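Local structure of valine-pyruvate aminotransferase (Salmonella typhimurium, 3G7Q) at residues A[301-304]-A[305-309]; A[45-48]-A[49-53]; A[170-173]-A[174-177]; A[112-115]-A[116-120]; A[319-322]-A[323-326]. The protein transfers the amino group of L-valine to pyruvate, giving 3-methyl-2-oxobutanoate and L-alanine with pyridoxal 5'-phosphate as cofactor, and so serves alanine biosynthesis. All blocks are in the same frame, centred on the assembly; numbering follows the deposited sequence. Where two conformers were deposited one is given.

Contact 1 (A[301-304]-A[305-309]); sequences RLSE and TVIKP. With EDO (1,2-ethanediol), chain E.
Thr305 reaches back one helical turn to Arg301, and two hydrogen bonds grip the same carbonyl. Thr305 OG1 donates to Arg301 O at 2.6 Å and Thr305 N at 2.8 Å, the two donors coming from opposite faces of the carbonyl plane. The hydroxyl gets there because chi1 of 71° sets OG1 between its own backbone N and carbonyl carbon. A water extends this polar group: it donates to Thr305 OG1 and accepts from Arg301 NH1 at 2.9 Å, in the plane of the guanidinium, whose NH2 pairs with Asp298.

The backbone then widens into a pi-type turn. Leu302 O accepts from both Val306 N and Ile307 N, the latter at 2.9 Å and nearly straight (176°), and Ser303 O takes Lys308 N. Pro309, which has no N-H, kinks the helix here.

Charge pairing is tentative, resting on one of two conformers of each residue: Glu304 OE2 and Lys308 NZ form a long salt bridge of 3.9 Å, and Lys308 NZ donates to O1 of a 1,2-ethanediol, probably from the crystallisation liquor.

Apolar contact is made by Leu302 CD2 against Val306 CG2, 3.9 Å apart. These two side chains face helix 45-61, whereas Ser303 and Ile307 pack on loop residues Phe226, Ile229 and Leu251.

Contact 2 (A[45-48]-A[49-53]); sequences PAMQ and DYFQT
Asp49, Tyr50, Phe51 and Gln52 donate their N-H groups to the carbonyls of Pro45, Ala46, Met47 and Gln48 in the regular i to i+4 pattern of an alpha-helix, and Phe51 N to Met47 O, 2.8 Å at 172°, is the shortest and straightest of the four. Met47, a selenomethionine, and Phe51 carry the side-chain contact on this same turn. The methionine chain is bent at chi2 (-59°) and again at chi3 (-61°), which curls its terminal methyl back toward the ring: Met47 CE lies 3.5 Å from Phe51 CZ and 3.9 Å from Phe51 CE2. The ring also sits close to the Met47 carbonyl, with Phe51 CD2 3.2 Å from Met47 O. Tyr50, just before Phe51 in the chain, has its OH hydrogen-bonded to Asp298, and its ring meets Phe51 CD1 edge-on, in plane. On the polar side, Gln52 NE2 donates to Val59 O of the second subunit, and in one of its two conformers Gln48 OE1 is hydrogen-bonded to His43. Gln48 and Phe51 also pack on Cys69 of that subunit. The chemistry therefore divides round the helix: the selenium-bound methyl and an aromatic ring join by dispersion where both residues are buried, while the Gln52 amide supplies a directional bond that ties this helix across the dimer interface.

Contact 3 (A[170-173]-A[174-177]); sequences VDFE and HLHI
Asp171 and His174 meet because chi1 of 176° places the aspartate CG opposite its backbone N, while chi1 of the histidine sets CG anti to the carbonyl carbon, beside the backbone N, with ND1 facing Asp171. His174 ND1 then donates to Asp171 OD2 at 2.7 Å and 163°. The carboxylate oxygen lies close to the ring plane and is met on its syn side, 19° out of the carboxylate plane, although the two groups themselves stand nearly perpendicular. The same aspartate also receives the backbone: His174 N makes weak bonds to Asp171 O and to Asp171 OD1. Leu175 N adds another weak bond, to Phe172 O at 3.3 Å. One face of the imidazole is covered by Glu173, whose CB sits 4.2 Å from the ring centroid as a CH-pi contact. On the apolar side, Phe172 and Leu175 run alongside each other with Phe172 CD1 4.0 Å from Leu175 CD2, and Val170 CG1 lies over the centre of the phenyl ring. Phe172 continues onto helix 199-211, Leu175 onto Leu131 of strand 129-132. A water donates to Leu175 O at 3.1 Å and weakly to Glu173 O. Chemically, this is a His-carboxylate hydrogen bond across a surface turn between strands 165-169 and 181-187; the ND1 bond fixes the ring's rotation, and the nearby carboxylate would probably favour a protonated imidazole.

Contact 4 (A[112-115]-A[116-120]); sequences FYLF and NLFAG
Asn116 folds back on Phe112, and its side chain can be traced outward atom by atom. CB lies near two carbonyls, 3.5 Å from Phe112 O and 3.6 Å from Tyr113 O. CG stays beside the backbone N and remains 3.5 Å from Phe112 O. The tip, ND2, does two things at once. It donates to Phe112 O at 2.7 Å and 151°, approaching 40° above the carbonyl plane, and it sits 3.2 Å above the Phe112 ring, over its centre. The amide and ring planes are 70° apart, so the NH2 end, rather than the flat amide, meets the aromatic face.

The backbone N of Asn116 bonds to the same Phe112 O from the opposite face of the carbonyl plane. Farther along, Ala119 N closes the last turn on Phe115 O at 2.8 Å, and Ala119 is where helical torsions end. Leu114 CD2 comes to 4.3 Å from Phe118 CE2, and both side chains lie against strand 242-247. Phe115 turns to strand 129-132 and meets Phe151 edge-to-face. This is the closing turn of helix 107-118, packed on the central mixed sheet in the alpha/beta manner of the large domain of class I aminotransferases.

Contact 5 (A[319-322]-A[323-326]); sequences IAII and RRYL
Ile322 and Leu326, both buried, are joined most closely through the backbone. Leu326 N, four residues on, and Tyr325 N, three on, share Ile322 O: the first bonds at 2.8 Å, nearly in line with the C=O bond, and the second arrives 52° out of the carbonyl plane at 2.9 Å. Ile322 CG2 and Leu326 CB, 4.4 Å apart, add a slight apolar touch. The Tyr325 ring comes in edgewise, CD2 lying 3.3 Å from Ile321 O in the ring plane. Ile319 and Ile322 meet strands 332-334 and 341-345, so this part of helix 299-325 lies against the mixed sheet of the small domain of class I aminotransferases, with Tyr325 and Leu326 packing on helix 396-416.

Arg323 is also well gripped. It runs alongside Ile319, then bends at chi2 (-75°) so that NH1 donates in the guanidinium plane to Leu326 O at 2.9 Å, and its guanidinium also reaches the carbonyls of Cys331 and Glu163. The exposed Arg324 is looser: its N has two weak bonds, to Ala320 O and Ile321 O, and the side chain runs obliquely past Ile321 with NH2 3.7 Å from Ile321 CG1; that NH2 pairs with Glu400, which also takes the Tyr325 hydroxyl.

Overall arrangement
Contacts 1 and 2 touch directly, their centres 13 Å apart: Leu302 CD1 lies 3.7 Å from Tyr50 CE2, and Val306 CG1 the same distance from Met47 SE, so helices 299-325 and 45-61 share one apolar seam. Asp298 joins them again, pairing with both Arg301 and Tyr50. Contact 5 lies farther along the helix of contact 1, centres 26 Å away. Contacts 3 and 4, nearest atoms about 11 Å apart, both border strand 129-132; contact 4 lies across the chain's centre from contacts 1, 2 and 5. Contact 2 also meets the second subunit, through Gln52. None of the interactions described involves the cofactor, and the ethanediol at contact 1 is probably from crystallisation.

Contact 1 (A[301-304]-A[305-309])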
loop_
_atom_site.group_PDB
_atom_site.type_symbol
_atom_site.label_atom_id
_atom_site.label_comp_id
_atom_site.label_asym_id
_atom_site.label_seq_id
_atom_site.Cartn_x
_atom_site.Cartn_y
_atom_site.Cartn_z
ATOM N N ARG A 301 -26.648 3.098 7.401
ATOM C CA ARG A 301 -27.375 3.025 8.669
ATOM C C ARG A 301 -26.448 3.151 9.883
ATOM O O ARG A 301 -26.734 3.869 10.866
ATOM C CB ARG A 301 -28.119 1.677 8.759
ATOM C CG ARG A 301 -28.877 1.444 10.070
ATOM C CD ARG A 301 -29.639 0.105 10.082
ATOM N NE ARG A 301 -28.757 -1.059 10.086
ATOM C CZ ARG A 301 -28.165 -1.549 11.178
ATOM N NH1 ARG A 301 -28.335 -0.983 12.363
ATOM N NH2 ARG A 301 -27.389 -2.617 11.094
ATOM N N LEU A 302 -25.353 2.421 9.830
ATOM C CA LEU A 302 -24.418 2.406 10.955
ATOM C C LEU A 302 -23.737 3.759 11.076
ATOM O O LEU A 302 -23.572 4.272 12.186
ATOM C CB LEU A 302 -23.406 1.288 10.794
ATOM C CG LEU A 302 -23.953 -0.129 10.993
ATOM C CD1 LEU A 302 -22.828 -1.129 10.653
ATOM C CD2 LEU A 302 -24.537 -0.340 12.410
ATOM N N SER A 303 -23.377 4.350 9.937
ATOM C CA SER A 303 -22.779 5.684 9.962
ATOM C C SER A 303 -23.711 6.694 10.611
ATOM O O SER A 303 -23.318 7.479 11.488
ATOM C CB SER A 303 -22.435 6.122 8.531
ATOM O OG SER A 303 -21.434 5.267 7.947
ATOM N N GLU A 304 -24.977 6.704 10.197
ATOM C CA GLU A 304 -25.899 7.722 10.710
ATOM C C GLU A 304 -26.451 7.448 12.103
ATOM O O GLU A 304 -26.637 8.396 12.880
ATOM C CB GLU A 304 -27.078 7.950 9.723
ATOM C CG GLU A 304 -28.118 9.057 10.118
ATOM C CD GLU A 304 -27.622 10.547 10.049
ATOM O OE1 GLU A 304 -26.749 10.887 9.233
ATOM O OE2 GLU A 304 -28.135 11.399 10.811
ATOM N N THR A 305 -26.690 6.180 12.446
ATOM C CA THR A 305 -27.367 5.870 13.716
ATOM C C THR A 305 -26.507 5.353 14.853
ATOM O O THR A 305 -26.956 5.321 15.993
ATOM C CB THR A 305 -28.491 4.850 13.450
ATOM O OG1 THR A 305 -27.934 3.582 13.141
ATOM C CG2 THR A 305 -29.372 5.320 12.281
ATOM N N VAL A 306 -25.277 4.975 14.564
ATOM C CA VAL A 306 -24.397 4.444 15.608
ATOM C C VAL A 306 -23.126 5.285 15.735
ATOM O O VAL A 306 -22.800 5.798 16.810
ATOM C CB VAL A 306 -24.029 2.975 15.326
ATOM C CG1 VAL A 306 -22.988 2.460 16.346
ATOM C CG2 VAL A 306 -25.285 2.091 15.330
ATOM N N ILE A 307 -22.434 5.452 14.617
ATOM C CA ILE A 307 -21.182 6.194 14.606
ATOM C C ILE A 307 -21.363 7.689 14.896
ATOM O O ILE A 307 -20.791 8.197 15.862
ATOM C CB ILE A 307 -20.443 5.989 13.269
ATOM C CG1 ILE A 307 -20.032 4.511 13.111
ATOM C CG2 ILE A 307 -19.213 6.897 13.183
ATOM C CD1 ILE A 307 -19.435 4.160 11.757
ATOM N N LYS A 308 -22.136 8.393 14.080
ATOM C CA LYS A 308 -22.277 9.827 14.291
ATOM C C LYS A 308 -22.721 10.188 15.730
ATOM O O LYS A 308 -22.111 11.039 16.364
ATOM C CB LYS A 308 -23.252 10.426 13.267
ATOM C CG LYS A 308 -23.497 11.911 13.467
ATOM C CD LYS A 308 -24.398 12.461 12.379
ATOM C CE LYS A 308 -24.994 13.795 12.783
ATOM N NZ LYS A 308 -25.842 14.394 11.696
ATOM N N PRO A 309 -23.785 9.559 16.245
ATOM C CA PRO A 309 -24.195 9.953 17.614
ATOM C C PRO A 309 -23.169 9.682 18.707
ATOM O O PRO A 309 -23.121 10.409 19.706
ATOM C CB PRO A 309 -25.463 9.137 17.871
ATOM C CG PRO A 309 -25.807 8.519 16.612
ATOM C CD PRO A 309 -24.691 8.544 15.682
HETATM C C1 EDO E . -26.038 17.252 14.169
HETATM O O1 EDO E . -25.756 16.855 12.788
HETATM C C2 EDO E . -25.388 16.327 15.214
HETATM O O2 EDO E . -26.403 15.428 15.751
HETATM O O HOH W 1 -29.558 1.427 13.545
#

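Contact 2 (A[45-48]-A[49-53])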
loop_
_atom_site.group_PDB
_atom_site.type_symbol
_atom_site.label_atom_id
_atom_site.label_comp_id
_atom_site.label_asym_id
_atom_site.label_seq_id
_atom_site.Cartn_x
_atom_site.Cartn_y
_atom_site.Cartn_z
ATOM N N PRO A 45 -18.508 0.176 21.214
ATOM C CA PRO A 45 -18.977 -1.195 21.534
ATOM C C PRO A 45 -19.953 -1.814 20.542
ATOM O O PRO A 45 -19.759 -2.968 20.157
ATOM C CB PRO A 45 -19.609 -1.023 22.919
ATOM C CG PRO A 45 -18.827 0.083 23.522
ATOM C CD PRO A 45 -18.573 1.052 22.400
ATOM N N ALA A 46 -20.965 -1.054 20.100
ATOM C CA ALA A 46 -21.937 -1.554 19.144
ATOM C C ALA A 46 -21.290 -1.908 17.808
ATOM O O ALA A 46 -21.708 -2.881 17.138
ATOM C CB ALA A 46 -23.094 -0.532 18.943
HETATM N N MSE A 47 -20.277 -1.144 17.413
HETATM C CA MSE A 47 -19.552 -1.420 16.151
HETATM C C MSE A 47 -18.667 -2.648 16.294
HETATM O O MSE A 47 -18.599 -3.466 15.371
HETATM C CB MSE A 47 -18.750 -0.206 15.678
HETATM C CG MSE A 47 -19.616 0.985 15.299
HETATM SE SE MSE A 47 -20.892 0.645 13.873
HETATM C CE MSE A 47 -19.630 0.179 12.472
ATOM N N GLN A 48 -18.005 -2.801 17.431
ATOM C CA GLN A 48 -17.167 -3.992 17.636
ATOM C C GLN A 48 -18.033 -5.244 17.600
ATOM O O GLN A 48 -17.660 -6.253 16.982
ATOM C CB GLN A 48 -16.397 -3.882 18.938
ATOM C CG GLN A 48 -15.401 -2.703 18.997
ATOM C CD GLN A 48 -14.220 -2.796 18.025
ATOM O OE1 GLN A 48 -13.512 -1.812 17.805
ATOM N NE2 GLN A 48 -13.987 -3.983 17.466
ATOM N N ASP A 49 -19.218 -5.175 18.209
ATOM C CA ASP A 49 -20.148 -6.301 18.177
ATOM C C ASP A 49 -20.597 -6.587 16.742
ATOM O O ASP A 49 -20.639 -7.742 16.316
ATOM C CB ASP A 49 -21.397 -6.016 19.038
ATOM C CG ASP A 49 -21.098 -5.945 20.531
ATOM O OD1 ASP A 49 -20.010 -6.378 20.985
ATOM O OD2 ASP A 49 -21.990 -5.457 21.265
ATOM N N TYR A 50 -20.935 -5.531 16.006
ATOM C CA TYR A 50 -21.334 -5.666 14.613
ATOM C C TYR A 50 -20.235 -6.339 13.791
ATOM O O TYR A 50 -20.497 -7.296 13.088
ATOM C CB TYR A 50 -21.652 -4.301 13.985
ATOM C CG TYR A 50 -22.002 -4.443 12.532
ATOM C CD1 TYR A 50 -23.308 -4.743 12.131
ATOM C CD2 TYR A 50 -21.020 -4.312 11.550
ATOM C CE1 TYR A 50 -23.620 -4.900 10.792
ATOM C CE2 TYR A 50 -21.320 -4.487 10.222
ATOM C CZ TYR A 50 -22.612 -4.768 9.839
ATOM O OH TYR A 50 -22.887 -4.925 8.504
ATOM N N PHE A 51 -19.005 -5.835 13.878
ATOM C CA PHE A 51 -17.904 -6.442 13.105
ATOM C C PHE A 51 -17.619 -7.883 13.507
ATOM O O PHE A 51 -17.283 -8.719 12.649
ATOM C CB PHE A 51 -16.632 -5.616 13.211
ATOM C CG PHE A 51 -16.736 -4.224 12.589
ATOM C CD1 PHE A 51 -17.221 -4.040 11.298
ATOM C CD2 PHE A 51 -16.251 -3.123 13.256
ATOM C CE1 PHE A 51 -17.285 -2.763 10.730
ATOM C CE2 PHE A 51 -16.336 -1.834 12.684
ATOM C CZ PHE A 51 -16.864 -1.670 11.424
ATOM N N GLN A 52 -17.722 -8.191 14.798
ATOM C CA GLN A 52 -17.506 -9.563 15.247
ATOM C C GLN A 52 -18.531 -10.510 14.623
ATOM O O GLN A 52 -18.188 -11.620 14.162
ATOM C CB GLN A 52 -17.521 -9.651 16.774
ATOM C CG GLN A 52 -17.369 -11.055 17.320
ATOM C CD GLN A 52 -16.052 -11.729 16.927
ATOM O OE1 GLN A 52 -15.015 -11.072 16.805
ATOM N NE2 GLN A 52 -16.084 -13.031 16.809
ATOM N N THR A 53 -19.789 -10.088 14.581
ATOM C CA THR A 53 -20.828 -10.914 13.986
ATOM C C THR A 53 -20.636 -11.021 12.473
ATOM O O THR A 53 -20.796 -12.084 11.896
ATOM C CB THR A 53 -22.231 -10.344 14.309
ATOM O OG1 THR A 53 -22.373 -10.285 15.727
ATOM C CG2 THR A 53 -23.343 -11.212 13.708
#

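Contact 3 (A[170-173]-A[174-177])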
loop_
_atom_site.group_PDB
_atom_site.type_symbol
_atom_site.label_atom_id
_atom_site.label_comp_id
_atom_site.label_asym_id
_atom_site.label_seq_id
_atom_site.Cartn_x
_atom_site.Cartn_y
_atom_site.Cartn_z
ATOM N N VAL A 170 -12.132 30.572 4.059
ATOM C CA VAL A 170 -11.305 30.855 2.883
ATOM C C VAL A 170 -11.256 32.359 2.683
ATOM O O VAL A 170 -12.296 33.025 2.647
ATOM C CB VAL A 170 -11.868 30.211 1.603
ATOM C CG1 VAL A 170 -11.000 30.592 0.373
ATOM C CG2 VAL A 170 -12.014 28.672 1.724
ATOM N N ASP A 171 -10.057 32.921 2.553
ATOM C CA ASP A 171 -9.885 34.349 2.257
ATOM C C ASP A 171 -9.794 34.497 0.737
ATOM O O ASP A 171 -8.705 34.460 0.156
ATOM C CB ASP A 171 -8.639 34.877 2.969
ATOM C CG ASP A 171 -8.326 36.309 2.639
ATOM O OD1 ASP A 171 -9.116 36.966 1.932
ATOM O OD2 ASP A 171 -7.248 36.780 3.091
ATOM N N PHE A 172 -10.943 34.658 0.084
ATOM C CA PHE A 172 -10.958 34.705 -1.375
ATOM C C PHE A 172 -10.265 35.942 -1.951
ATOM O O PHE A 172 -9.712 35.871 -3.045
ATOM C CB PHE A 172 -12.386 34.577 -1.922
ATOM C CG PHE A 172 -12.940 33.190 -1.811
ATOM C CD1 PHE A 172 -12.582 32.222 -2.737
ATOM C CD2 PHE A 172 -13.806 32.849 -0.782
ATOM C CE1 PHE A 172 -13.075 30.934 -2.641
ATOM C CE2 PHE A 172 -14.294 31.563 -0.683
ATOM C CZ PHE A 172 -13.929 30.608 -1.621
ATOM N N GLU A 173 -10.260 37.034 -1.196
ATOM C CA GLU A 173 -9.657 38.292 -1.645
ATOM C C GLU A 173 -8.168 38.141 -1.910
ATOM O O GLU A 173 -7.641 38.783 -2.815
ATOM C CB GLU A 173 -9.877 39.425 -0.630
ATOM C CG GLU A 173 -11.293 39.999 -0.595
ATOM C CD GLU A 173 -12.358 38.994 -0.139
ATOM O OE1 GLU A 173 -12.052 38.090 0.705
ATOM O OE2 GLU A 173 -13.507 39.118 -0.636
ATOM N N HIS A 174 -7.499 37.279 -1.140
ATOM C CA HIS A 174 -6.066 37.057 -1.286
ATOM C C HIS A 174 -5.711 35.670 -1.775
ATOM O O HIS A 174 -4.544 35.276 -1.713
ATOM C CB HIS A 174 -5.374 37.321 0.050
ATOM C CG HIS A 174 -5.660 38.684 0.587
ATOM N ND1 HIS A 174 -6.490 38.901 1.663
ATOM C CD2 HIS A 174 -5.279 39.906 0.151
ATOM C CE1 HIS A 174 -6.592 40.200 1.881
ATOM N NE2 HIS A 174 -5.871 40.833 0.972
ATOM N N LEU A 175 -6.699 34.923 -2.271
ATOM C CA LEU A 175 -6.439 33.593 -2.785
ATOM C C LEU A 175 -5.858 33.690 -4.192
ATOM O O LEU A 175 -6.505 34.193 -5.112
ATOM C CB LEU A 175 -7.719 32.761 -2.790
ATOM C CG LEU A 175 -7.543 31.287 -3.150
ATOM C CD1 LEU A 175 -6.737 30.562 -2.075
ATOM C CD2 LEU A 175 -8.908 30.655 -3.356
ATOM N N HIS A 176 -4.646 33.166 -4.344
ATOM C CA HIS A 176 -3.917 33.225 -5.594
ATOM C C HIS A 176 -3.887 31.865 -6.272
ATOM O O HIS A 176 -3.344 30.900 -5.731
ATOM C CB HIS A 176 -2.493 33.714 -5.321
ATOM N N ILE A 177 -4.518 31.786 -7.435
ATOM C CA ILE A 177 -4.516 30.590 -8.245
ATOM C C ILE A 177 -3.967 31.030 -9.573
ATOM O O ILE A 177 -4.487 31.970 -10.171
ATOM C CB ILE A 177 -5.906 30.034 -8.485
ATOM C CG1 ILE A 177 -6.653 29.863 -7.159
ATOM C CG2 ILE A 177 -5.799 28.707 -9.235
ATOM C CD1 ILE A 177 -8.098 29.521 -7.346
HETATM O O HOH W 2 -7.287 37.130 -5.777
#

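Contact 4 (A[112-115]-A[116-120])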
loop_
_atom_site.group_PDB
_atom_site.type_symbol
_atom_site.label_atom_id
_atom_site.label_comp_id
_atom_site.label_asym_id
_atom_site.label_seq_id
_atom_site.Cartn_x
_atom_site.Cartn_y
_atom_site.Cartn_z
ATOM N N PHE A 112 -0.608 10.633 -2.540
ATOM C CA PHE A 112 0.669 10.458 -3.190
ATOM C C PHE A 112 0.477 10.322 -4.696
ATOM O O PHE A 112 1.217 10.917 -5.482
ATOM C CB PHE A 112 1.402 9.227 -2.628
ATOM C CG PHE A 112 2.743 9.012 -3.231
ATOM C CD1 PHE A 112 3.816 9.825 -2.876
ATOM C CD2 PHE A 112 2.947 8.012 -4.166
ATOM C CE1 PHE A 112 5.063 9.638 -3.447
ATOM C CE2 PHE A 112 4.176 7.820 -4.729
ATOM C CZ PHE A 112 5.240 8.628 -4.378
ATOM N N TYR A 113 -0.506 9.529 -5.119
ATOM C CA TYR A 113 -0.785 9.412 -6.554
ATOM C C TYR A 113 -1.262 10.742 -7.147
ATOM O O TYR A 113 -0.775 11.173 -8.189
ATOM C CB TYR A 113 -1.841 8.340 -6.868
ATOM C CG TYR A 113 -1.423 6.929 -6.520
ATOM C CD1 TYR A 113 -0.229 6.401 -7.004
ATOM C CD2 TYR A 113 -2.240 6.101 -5.759
ATOM C CE1 TYR A 113 0.168 5.105 -6.690
ATOM C CE2 TYR A 113 -1.855 4.795 -5.451
ATOM C CZ TYR A 113 -0.648 4.312 -5.911
ATOM O OH TYR A 113 -0.256 3.025 -5.609
ATOM N N LEU A 114 -2.199 11.393 -6.480
ATOM C CA LEU A 114 -2.742 12.645 -7.014
ATOM C C LEU A 114 -1.661 13.702 -7.137
ATOM O O LEU A 114 -1.543 14.324 -8.191
ATOM C CB LEU A 114 -3.923 13.132 -6.156
ATOM C CG LEU A 114 -5.117 12.158 -6.122
ATOM C CD1 LEU A 114 -6.162 12.650 -5.118
ATOM C CD2 LEU A 114 -5.694 11.951 -7.519
ATOM N N PHE A 115 -0.836 13.858 -6.099
ATOM C CA PHE A 115 0.250 14.845 -6.130
ATOM C C PHE A 115 1.180 14.567 -7.301
ATOM O O PHE A 115 1.559 15.482 -8.035
ATOM C CB PHE A 115 1.038 14.902 -4.801
ATOM C CG PHE A 115 0.189 15.237 -3.572
ATOM C CD1 PHE A 115 -0.979 15.999 -3.661
ATOM C CD2 PHE A 115 0.615 14.848 -2.305
ATOM C CE1 PHE A 115 -1.730 16.309 -2.518
ATOM C CE2 PHE A 115 -0.122 15.167 -1.177
ATOM C CZ PHE A 115 -1.297 15.902 -1.286
ATOM N N ASN A 116 1.524 13.301 -7.504
ATOM C CA ASN A 116 2.342 12.917 -8.650
ATOM C C ASN A 116 1.683 13.152 -9.993
ATOM O O ASN A 116 2.357 13.462 -10.963
ATOM C CB ASN A 116 2.746 11.441 -8.566
ATOM C CG ASN A 116 3.935 11.228 -7.672
ATOM O OD1 ASN A 116 5.067 11.524 -8.064
ATOM N ND2 ASN A 116 3.700 10.710 -6.468
ATOM N N LEU A 117 0.368 12.989 -10.055
ATOM C CA LEU A 117 -0.352 13.133 -11.317
ATOM C C LEU A 117 -0.559 14.601 -11.720
ATOM O O LEU A 117 -0.481 14.931 -12.898
ATOM C CB LEU A 117 -1.700 12.414 -11.195
ATOM C CG LEU A 117 -2.538 12.142 -12.432
ATOM C CD1 LEU A 117 -1.798 11.211 -13.378
ATOM C CD2 LEU A 117 -3.884 11.537 -12.034
ATOM N N PHE A 118 -0.801 15.479 -10.751
ATOM C CA PHE A 118 -1.099 16.883 -11.044
ATOM C C PHE A 118 -0.068 17.936 -10.598
ATOM O O PHE A 118 -0.149 19.071 -11.056
ATOM C CB PHE A 118 -2.472 17.256 -10.442
ATOM C CG PHE A 118 -3.621 16.464 -11.010
ATOM C CD1 PHE A 118 -4.166 16.796 -12.233
ATOM C CD2 PHE A 118 -4.166 15.408 -10.306
ATOM C CE1 PHE A 118 -5.220 16.074 -12.769
ATOM C CE2 PHE A 118 -5.212 14.685 -10.819
ATOM C CZ PHE A 118 -5.744 15.019 -12.058
ATOM N N ALA A 119 0.851 17.592 -9.700
ATOM C CA ALA A 119 1.846 18.540 -9.197
ATOM C C ALA A 119 3.250 18.075 -9.596
ATOM O O ALA A 119 3.415 16.990 -10.148
ATOM C CB ALA A 119 1.736 18.698 -7.689
ATOM N N GLY A 120 4.256 18.898 -9.322
ATOM C CA GLY A 120 5.645 18.561 -9.677
ATOM C C GLY A 120 6.063 19.112 -11.019
ATOM O O GLY A 120 5.345 19.922 -11.600
#

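Contact 5 (A[319-322]-A[323-326])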
loop_
_atom_site.group_PDB
_atom_site.type_symbol
_atom_site.label_atom_id
_atom_site.label_comp_id
_atom_site.label_asym_id
_atom_site.label_seq_id
_atom_site.Cartn_x
_atom_site.Cartn_y
_atom_site.Cartn_z
ATOM N N ILE A 319 -15.573 18.819 25.332
ATOM C CA ILE A 319 -15.575 20.269 25.441
ATOM C C ILE A 319 -15.960 20.687 26.849
ATOM O O ILE A 319 -15.388 21.620 27.407
ATOM C CB ILE A 319 -16.500 20.912 24.390
ATOM C CG1 ILE A 319 -15.862 20.756 23.004
ATOM C CG2 ILE A 319 -16.728 22.413 24.701
ATOM C CD1 ILE A 319 -16.744 21.209 21.825
ATOM N N ALA A 320 -16.949 20.015 27.418
ATOM C CA ALA A 320 -17.394 20.348 28.773
ATOM C C ALA A 320 -16.246 20.144 29.783
ATOM O O ALA A 320 -16.104 20.949 30.696
ATOM C CB ALA A 320 -18.611 19.536 29.176
ATOM N N ILE A 321 -15.451 19.085 29.597
ATOM C CA ILE A 321 -14.285 18.814 30.462
ATOM C C ILE A 321 -13.308 19.964 30.312
ATOM O O ILE A 321 -12.881 20.558 31.301
ATOM C CB ILE A 321 -13.605 17.463 30.140
ATOM C CG1 ILE A 321 -14.507 16.277 30.502
ATOM C CG2 ILE A 321 -12.267 17.314 30.904
ATOM C CD1 ILE A 321 -13.984 14.911 29.968
ATOM N N ILE A 322 -12.986 20.318 29.073
ATOM C CA ILE A 322 -12.066 21.423 28.804
ATOM C C ILE A 322 -12.524 22.699 29.496
ATOM O O ILE A 322 -11.739 23.382 30.170
ATOM C CB ILE A 322 -11.902 21.682 27.280
ATOM C CG1 ILE A 322 -11.169 20.502 26.602
ATOM C CG2 ILE A 322 -11.142 23.011 27.015
ATOM C CD1 ILE A 322 -11.174 20.586 25.080
ATOM N N ARG A 323 -13.798 23.023 29.338
ATOM C CA ARG A 323 -14.328 24.263 29.911
ATOM C C ARG A 323 -14.353 24.302 31.452
ATOM O O ARG A 323 -14.401 25.395 32.045
ATOM C CB ARG A 323 -15.688 24.555 29.293
ATOM C CG ARG A 323 -15.579 24.972 27.823
ATOM C CD ARG A 323 -15.079 26.383 27.718
ATOM N NE ARG A 323 -14.827 26.847 26.336
ATOM C CZ ARG A 323 -13.671 27.248 25.821
ATOM N NH1 ARG A 323 -12.560 27.288 26.554
ATOM N NH2 ARG A 323 -13.653 27.665 24.554
ATOM N N ARG A 324 -14.284 23.152 32.110
ATOM C CA ARG A 324 -14.143 23.150 33.578
ATOM C C ARG A 324 -12.783 23.660 33.984
ATOM O O ARG A 324 -12.624 24.153 35.088
ATOM C CB ARG A 324 -14.367 21.777 34.163
ATOM C CG ARG A 324 -15.851 21.418 34.169
ATOM C CD ARG A 324 -16.178 20.238 35.027
ATOM N NE ARG A 324 -15.896 18.978 34.390
ATOM C CZ ARG A 324 -14.953 18.113 34.760
ATOM N NH1 ARG A 324 -14.143 18.316 35.805
ATOM N NH2 ARG A 324 -14.847 16.995 34.067
ATOM N N TYR A 325 -11.808 23.557 33.079
ATOM C CA TYR A 325 -10.408 23.952 33.371
ATOM C C TYR A 325 -9.914 25.191 32.669
ATOM O O TYR A 325 -9.000 25.862 33.188
ATOM C CB TYR A 325 -9.471 22.788 33.012
ATOM C CG TYR A 325 -9.609 21.593 33.922
ATOM C CD1 TYR A 325 -8.890 21.526 35.106
ATOM C CD2 TYR A 325 -10.494 20.530 33.618
ATOM C CE1 TYR A 325 -9.019 20.453 35.952
ATOM C CE2 TYR A 325 -10.648 19.471 34.484
ATOM C CZ TYR A 325 -9.879 19.428 35.644
ATOM O OH TYR A 325 -9.978 18.373 36.527
ATOM N N LEU A 326 -10.457 25.481 31.478
ATOM C CA LEU A 326 -9.974 26.577 30.637
ATOM C C LEU A 326 -11.115 27.337 30.004
ATOM O O LEU A 326 -11.923 26.726 29.313
ATOM C CB LEU A 326 -9.117 25.975 29.518
ATOM C CG LEU A 326 -7.745 25.386 29.888
ATOM C CD1 LEU A 326 -7.236 24.400 28.779
ATOM C CD2 LEU A 326 -6.734 26.471 30.128
#